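Local coordinates for peptide-binding protein (Photobacterium damsela subsp. piscicida, PDB 6SQX), which is probably a secreted cysteine-type endopeptidase of the NlpC/P60 family that cleaves the peptidoglycan of potentially competing bacteria, at residues 391-403 with 408-420. Numbering follows the deposited sequence.
Sequences TSTSHIGLYMGTT and NKVAIMFNAPWGV. With EDO (1,2-ethanediol), chain J; EDO (1,2-ethanediol), chain L.
H395 NE2 donates to N415 OD1 at 2.7 Å, meeting an amide lone pair in the carbonyl plane; the acceptor also lies in the imidazole plane, though ring and amide planes are turned 70° apart. With CG anti to the backbone N (chi1 -170°), the ring reaches across to strand 408-415. T440 takes the other end of the amide through N415 ND2. Over one ring face sits an ethanediol, C1 3.7 Å above the plane; its hydroxyls bond G419. Backbone bonds build the antiparallel hairpin: L398 and F414 exchange N-H...O bonds, as do T403 and V410. Between them I412 serves two residues, accepting from M400 N and donating to G401 O. Where the strands part, a water links I396 O to A416 N. Side-chain packing completes the contact. M400 SD rests 3.6 Å from F414 CB, while T403 CG2 meets I412 CG2 at 3.6 Å on a shared sheet face, roughly at right angles. The extended K409 chain passes T402 at a slant, CE 3.3 Å from OG1. Y399 sends its hydroxyl elsewhere, to L368 O. The in-plane bond through NE2 would restrain rotation of the H395 ring, while the bond from ND2 to T440 probably helps orient the N415 amide, consistent with the histidine and polar partner of an NlpC/P60 active site whose cysteine, probably C324, is here oxidised to the sulfonic acid.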
loop_
_atom_site.group_PDB
_atom_site.type_symbol
_atom_site.label_atom_id
_atom_site.label_comp_id
_atom_site.label_asym_id
_atom_site.label_seq_id
_atom_site.Cartn_x
_atom_site.Cartn_y
_atom_site.Cartn_z
ATOM N N THR A 391 -15.089 14.318 3.769
ATOM C CA THR A 391 -13.680 14.363 3.397
ATOM C C THR A 391 -12.872 13.142 3.825
ATOM O O THR A 391 -11.744 12.977 3.348
ATOM C CB THR A 391 -13.011 15.630 3.943
ATOM O OG1 THR A 391 -13.105 15.628 5.370
ATOM C CG2 THR A 391 -13.710 16.872 3.385
ATOM N N SER A 392 -13.385 12.287 4.698
ATOM C CA SER A 392 -12.545 11.172 5.119
ATOM C C SER A 392 -12.727 9.960 4.216
ATOM O O SER A 392 -13.727 9.811 3.506
ATOM C CB SER A 392 -12.818 10.797 6.571
ATOM O OG SER A 392 -14.107 10.245 6.699
ATOM N N THR A 393 -11.717 9.107 4.215
ATOM C CA THR A 393 -11.814 7.876 3.460
ATOM C C THR A 393 -11.443 6.696 4.343
ATOM O O THR A 393 -10.507 6.758 5.142
ATOM C CB THR A 393 -10.896 7.898 2.201
ATOM O OG1 THR A 393 -9.551 8.165 2.599
ATOM C CG2 THR A 393 -11.371 8.965 1.175
ATOM N N SER A 394 -12.196 5.612 4.186
ATOM C CA SER A 394 -11.895 4.364 4.864
ATOM C C SER A 394 -11.864 3.167 3.927
ATOM O O SER A 394 -11.636 2.051 4.393
ATOM C CB SER A 394 -12.893 4.127 5.994
ATOM O OG SER A 394 -14.194 4.244 5.501
ATOM N N HIS A 395 -12.047 3.370 2.633
ATOM C CA HIS A 395 -11.863 2.303 1.658
ATOM C C HIS A 395 -11.553 2.930 0.309
ATOM O O HIS A 395 -11.946 4.075 0.039
ATOM C CB HIS A 395 -13.093 1.389 1.527
ATOM C CG HIS A 395 -12.816 0.171 0.704
ATOM N ND1 HIS A 395 -11.748 -0.667 0.963
ATOM C CD2 HIS A 395 -13.420 -0.301 -0.413
ATOM C CE1 HIS A 395 -11.734 -1.635 0.056
ATOM N NE2 HIS A 395 -12.728 -1.433 -0.791
ATOM N N ILE A 396 -10.822 2.191 -0.536
ATOM C CA ILE A 396 -10.541 2.674 -1.881
ATOM C C ILE A 396 -10.392 1.452 -2.783
ATOM O O ILE A 396 -9.966 0.379 -2.329
ATOM C CB ILE A 396 -9.301 3.620 -1.874
ATOM C CG1 ILE A 396 -9.141 4.351 -3.208
ATOM C CG2 ILE A 396 -8.008 2.836 -1.506
ATOM C CD1 ILE A 396 -8.161 5.559 -3.059
ATOM N N GLY A 397 -10.736 1.619 -4.058
ATOM C CA GLY A 397 -10.504 0.573 -5.049
ATOM C C GLY A 397 -10.283 1.169 -6.425
ATOM O O GLY A 397 -10.421 2.387 -6.634
ATOM N N LEU A 398 -9.915 0.317 -7.377
ATOM C CA LEU A 398 -9.626 0.726 -8.749
ATOM C C LEU A 398 -10.839 0.414 -9.623
ATOM O O LEU A 398 -11.145 -0.754 -9.864
ATOM C CB LEU A 398 -8.383 -0.000 -9.278
ATOM C CG LEU A 398 -8.023 0.300 -10.740
ATOM C CD1 LEU A 398 -7.667 1.780 -10.871
ATOM C CD2 LEU A 398 -6.893 -0.616 -11.211
ATOM N N TYR A 399 -11.546 1.443 -10.082
ATOM C CA TYR A 399 -12.690 1.253 -10.973
ATOM C C TYR A 399 -12.283 0.466 -12.211
ATOM O O TYR A 399 -11.274 0.775 -12.846
ATOM C CB TYR A 399 -13.160 2.640 -11.410
ATOM C CG TYR A 399 -14.332 2.660 -12.365
ATOM C CD1 TYR A 399 -15.595 2.223 -11.965
ATOM C CD2 TYR A 399 -14.197 3.173 -13.657
ATOM C CE1 TYR A 399 -16.693 2.273 -12.847
ATOM C CE2 TYR A 399 -15.277 3.239 -14.531
ATOM C CZ TYR A 399 -16.523 2.793 -14.130
ATOM O OH TYR A 399 -17.566 2.874 -15.022
ATOM N N MET A 400 -13.081 -0.560 -12.555
ATOM C CA MET A 400 -12.791 -1.411 -13.710
ATOM C C MET A 400 -13.893 -1.372 -14.760
ATOM O O MET A 400 -13.858 -2.158 -15.695
ATOM C CB MET A 400 -12.529 -2.863 -13.287
ATOM C CG MET A 400 -11.123 -3.051 -12.727
ATOM S SD MET A 400 -10.898 -4.753 -12.111
ATOM C CE MET A 400 -11.228 -5.742 -13.599
ATOM N N GLY A 401 -14.851 -0.451 -14.661
ATOM C CA GLY A 401 -15.950 -0.453 -15.612
ATOM C C GLY A 401 -17.180 -1.172 -15.084
ATOM O O GLY A 401 -17.530 -1.026 -13.900
ATOM N N THR A 402 -17.845 -1.954 -15.948
ATOM C CA THR A 402 -19.092 -2.627 -15.583
ATOM C C THR A 402 -19.061 -4.096 -16.002
ATOM O O THR A 402 -18.201 -4.534 -16.779
ATOM C CB THR A 402 -20.309 -1.936 -16.241
ATOM O OG1 THR A 402 -20.184 -1.981 -17.667
ATOM C CG2 THR A 402 -20.422 -0.478 -15.802
ATOM N N THR A 403 -20.034 -4.856 -15.483
ATOM C CA THR A 403 -20.244 -6.235 -15.893
ATOM C C THR A 403 -21.728 -6.547 -15.735
ATOM O O THR A 403 -22.466 -5.821 -15.065
ATOM C CB THR A 403 -19.366 -7.191 -15.055
ATOM O OG1 THR A 403 -19.265 -8.467 -15.698
ATOM C CG2 THR A 403 -19.914 -7.386 -13.649
ATOM N N ASN A 408 -28.169 -7.683 -14.382
ATOM C CA ASN A 408 -28.123 -6.247 -14.228
ATOM C C ASN A 408 -26.706 -5.797 -14.528
ATOM O O ASN A 408 -25.748 -6.505 -14.206
ATOM C CB ASN A 408 -28.498 -5.842 -12.804
ATOM C CG ASN A 408 -29.494 -4.712 -12.776
ATOM O OD1 ASN A 408 -30.588 -4.837 -12.208
ATOM N ND2 ASN A 408 -29.138 -3.600 -13.420
ATOM N N LYS A 409 -26.574 -4.634 -15.150
ATOM C CA LYS A 409 -25.264 -4.020 -15.341
ATOM C C LYS A 409 -24.834 -3.372 -14.031
ATOM O O LYS A 409 -25.541 -2.506 -13.502
ATOM C CB LYS A 409 -25.375 -2.986 -16.458
ATOM C CG LYS A 409 -24.085 -2.343 -16.876
ATOM C CD LYS A 409 -24.376 -1.300 -17.939
ATOM C CE LYS A 409 -23.117 -0.742 -18.555
ATOM N NZ LYS A 409 -23.500 0.312 -19.545
ATOM N N VAL A 410 -23.687 -3.792 -13.501
ATOM C CA VAL A 410 -23.161 -3.266 -12.247
ATOM C C VAL A 410 -21.750 -2.737 -12.463
ATOM O O VAL A 410 -20.990 -3.265 -13.282
ATOM C CB VAL A 410 -23.206 -4.296 -11.088
ATOM C CG1 VAL A 410 -24.643 -4.845 -10.903
ATOM C CG2 VAL A 410 -22.192 -5.423 -11.274
ATOM N N ALA A 411 -21.418 -1.661 -11.758
ATOM C CA ALA A 411 -20.050 -1.160 -11.736
ATOM C C ALA A 411 -19.171 -2.040 -10.835
ATOM O O ALA A 411 -19.629 -2.558 -9.812
ATOM C CB ALA A 411 -20.047 0.283 -11.243
ATOM N N ILE A 412 -17.883 -2.181 -11.204
ATOM C CA ILE A 412 -16.962 -3.094 -10.519
ATOM C C ILE A 412 -15.630 -2.415 -10.204
ATOM O O ILE A 412 -15.263 -1.394 -10.801
ATOM C CB ILE A 412 -16.708 -4.395 -11.321
ATOM C CG1 ILE A 412 -16.126 -4.023 -12.697
ATOM C CG2 ILE A 412 -18.013 -5.191 -11.519
ATOM C CD1 ILE A 412 -15.397 -5.137 -13.378
ATOM N N MET A 413 -14.904 -3.000 -9.247
ATOM C CA MET A 413 -13.597 -2.467 -8.885
ATOM C C MET A 413 -12.666 -3.587 -8.429
ATOM O O MET A 413 -13.094 -4.612 -7.885
ATOM C CB MET A 413 -13.727 -1.387 -7.778
ATOM C CG MET A 413 -14.498 -1.941 -6.531
ATOM S SD MET A 413 -14.381 -0.725 -5.191
ATOM C CE MET A 413 -15.429 -1.468 -3.960
ATOM N N PHE A 414 -11.373 -3.352 -8.619
ATOM C CA PHE A 414 -10.320 -4.207 -8.076
ATOM C C PHE A 414 -9.956 -3.628 -6.716
ATOM O O PHE A 414 -9.671 -2.414 -6.621
ATOM C CB PHE A 414 -9.116 -4.146 -9.012
ATOM C CG PHE A 414 -7.888 -4.823 -8.486
ATOM C CD1 PHE A 414 -7.863 -6.199 -8.268
ATOM C CD2 PHE A 414 -6.705 -4.106 -8.317
ATOM C CE1 PHE A 414 -6.684 -6.835 -7.831
ATOM C CE2 PHE A 414 -5.541 -4.736 -7.894
ATOM C CZ PHE A 414 -5.522 -6.108 -7.663
ATOM N N ASN A 415 -10.011 -4.425 -5.647
ATOM C CA ASN A 415 -9.802 -3.832 -4.329
ATOM C C ASN A 415 -9.467 -4.897 -3.294
ATOM O O ASN A 415 -9.645 -6.098 -3.539
ATOM C CB ASN A 415 -11.011 -2.943 -3.930
ATOM C CG ASN A 415 -12.310 -3.725 -3.601
ATOM O OD1 ASN A 415 -12.924 -3.529 -2.552
ATOM N ND2 ASN A 415 -12.751 -4.577 -4.517
ATOM N N ALA A 416 -8.970 -4.454 -2.137
ATOM C CA ALA A 416 -8.689 -5.302 -0.987
ATOM C C ALA A 416 -9.570 -4.798 0.146
ATOM O O ALA A 416 -9.207 -3.839 0.837
ATOM C CB ALA A 416 -7.209 -5.246 -0.576
ATOM N N PRO A 417 -10.743 -5.385 0.349
ATOM C CA PRO A 417 -11.613 -4.972 1.453
ATOM C C PRO A 417 -11.510 -5.933 2.621
ATOM O O PRO A 417 -11.320 -7.141 2.400
ATOM C CB PRO A 417 -13.002 -5.076 0.832
ATOM C CG PRO A 417 -12.900 -6.280 -0.113
ATOM C CD PRO A 417 -11.423 -6.271 -0.615
ATOM N N TRP A 418 -11.684 -5.463 3.852
ATOM C CA TRP A 418 -11.790 -6.363 4.977
ATOM C C TRP A 418 -13.207 -6.887 5.108
ATOM O O TRP A 418 -13.434 -8.096 5.078
ATOM C CB TRP A 418 -11.363 -5.665 6.289
ATOM C CG TRP A 418 -11.592 -6.567 7.456
ATOM C CD1 TRP A 418 -12.552 -6.467 8.413
ATOM C CD2 TRP A 418 -10.871 -7.788 7.726
ATOM N NE1 TRP A 418 -12.451 -7.527 9.315
ATOM C CE2 TRP A 418 -11.442 -8.366 8.881
ATOM C CE3 TRP A 418 -9.806 -8.452 7.089
ATOM C CZ2 TRP A 418 -10.957 -9.541 9.444
ATOM C CZ3 TRP A 418 -9.342 -9.631 7.633
ATOM C CH2 TRP A 418 -9.923 -10.170 8.806
ATOM N N GLY A 419 -14.186 -6.009 5.267
ATOM C CA GLY A 419 -15.567 -6.449 5.387
ATOM C C GLY A 419 -16.502 -5.268 5.325
ATOM O O GLY A 419 -16.106 -4.123 5.583
ATOM N N VAL A 420 -17.717 -5.536 4.972
ATOM C CA VAL A 420 -18.698 -4.453 4.872
ATOM C C VAL A 420 -19.409 -4.313 6.206
ATOM O O VAL A 420 -19.786 -5.317 6.843
ATOM C CB VAL A 420 -19.716 -4.729 3.753
ATOM C CG1 VAL A 420 -20.658 -3.510 3.576
ATOM C CG2 VAL A 420 -18.963 -5.065 2.460
HETATM C C1 EDO J . -14.412 -2.690 2.701
HETATM O O1 EDO J . -13.701 -3.047 3.897
HETATM C C2 EDO J . -15.350 -1.498 2.860
HETATM O O2 EDO J . -16.327 -1.807 3.867
HETATM C C1 EDO L . -16.428 2.354 3.752
HETATM O O1 EDO L . -15.583 2.063 4.870
HETATM C C2 EDO L . -17.758 2.908 4.251
HETATM O O2 EDO L . -17.529 4.111 4.997
HETATM O O HOH W 1 -8.195 -1.697 -2.696
#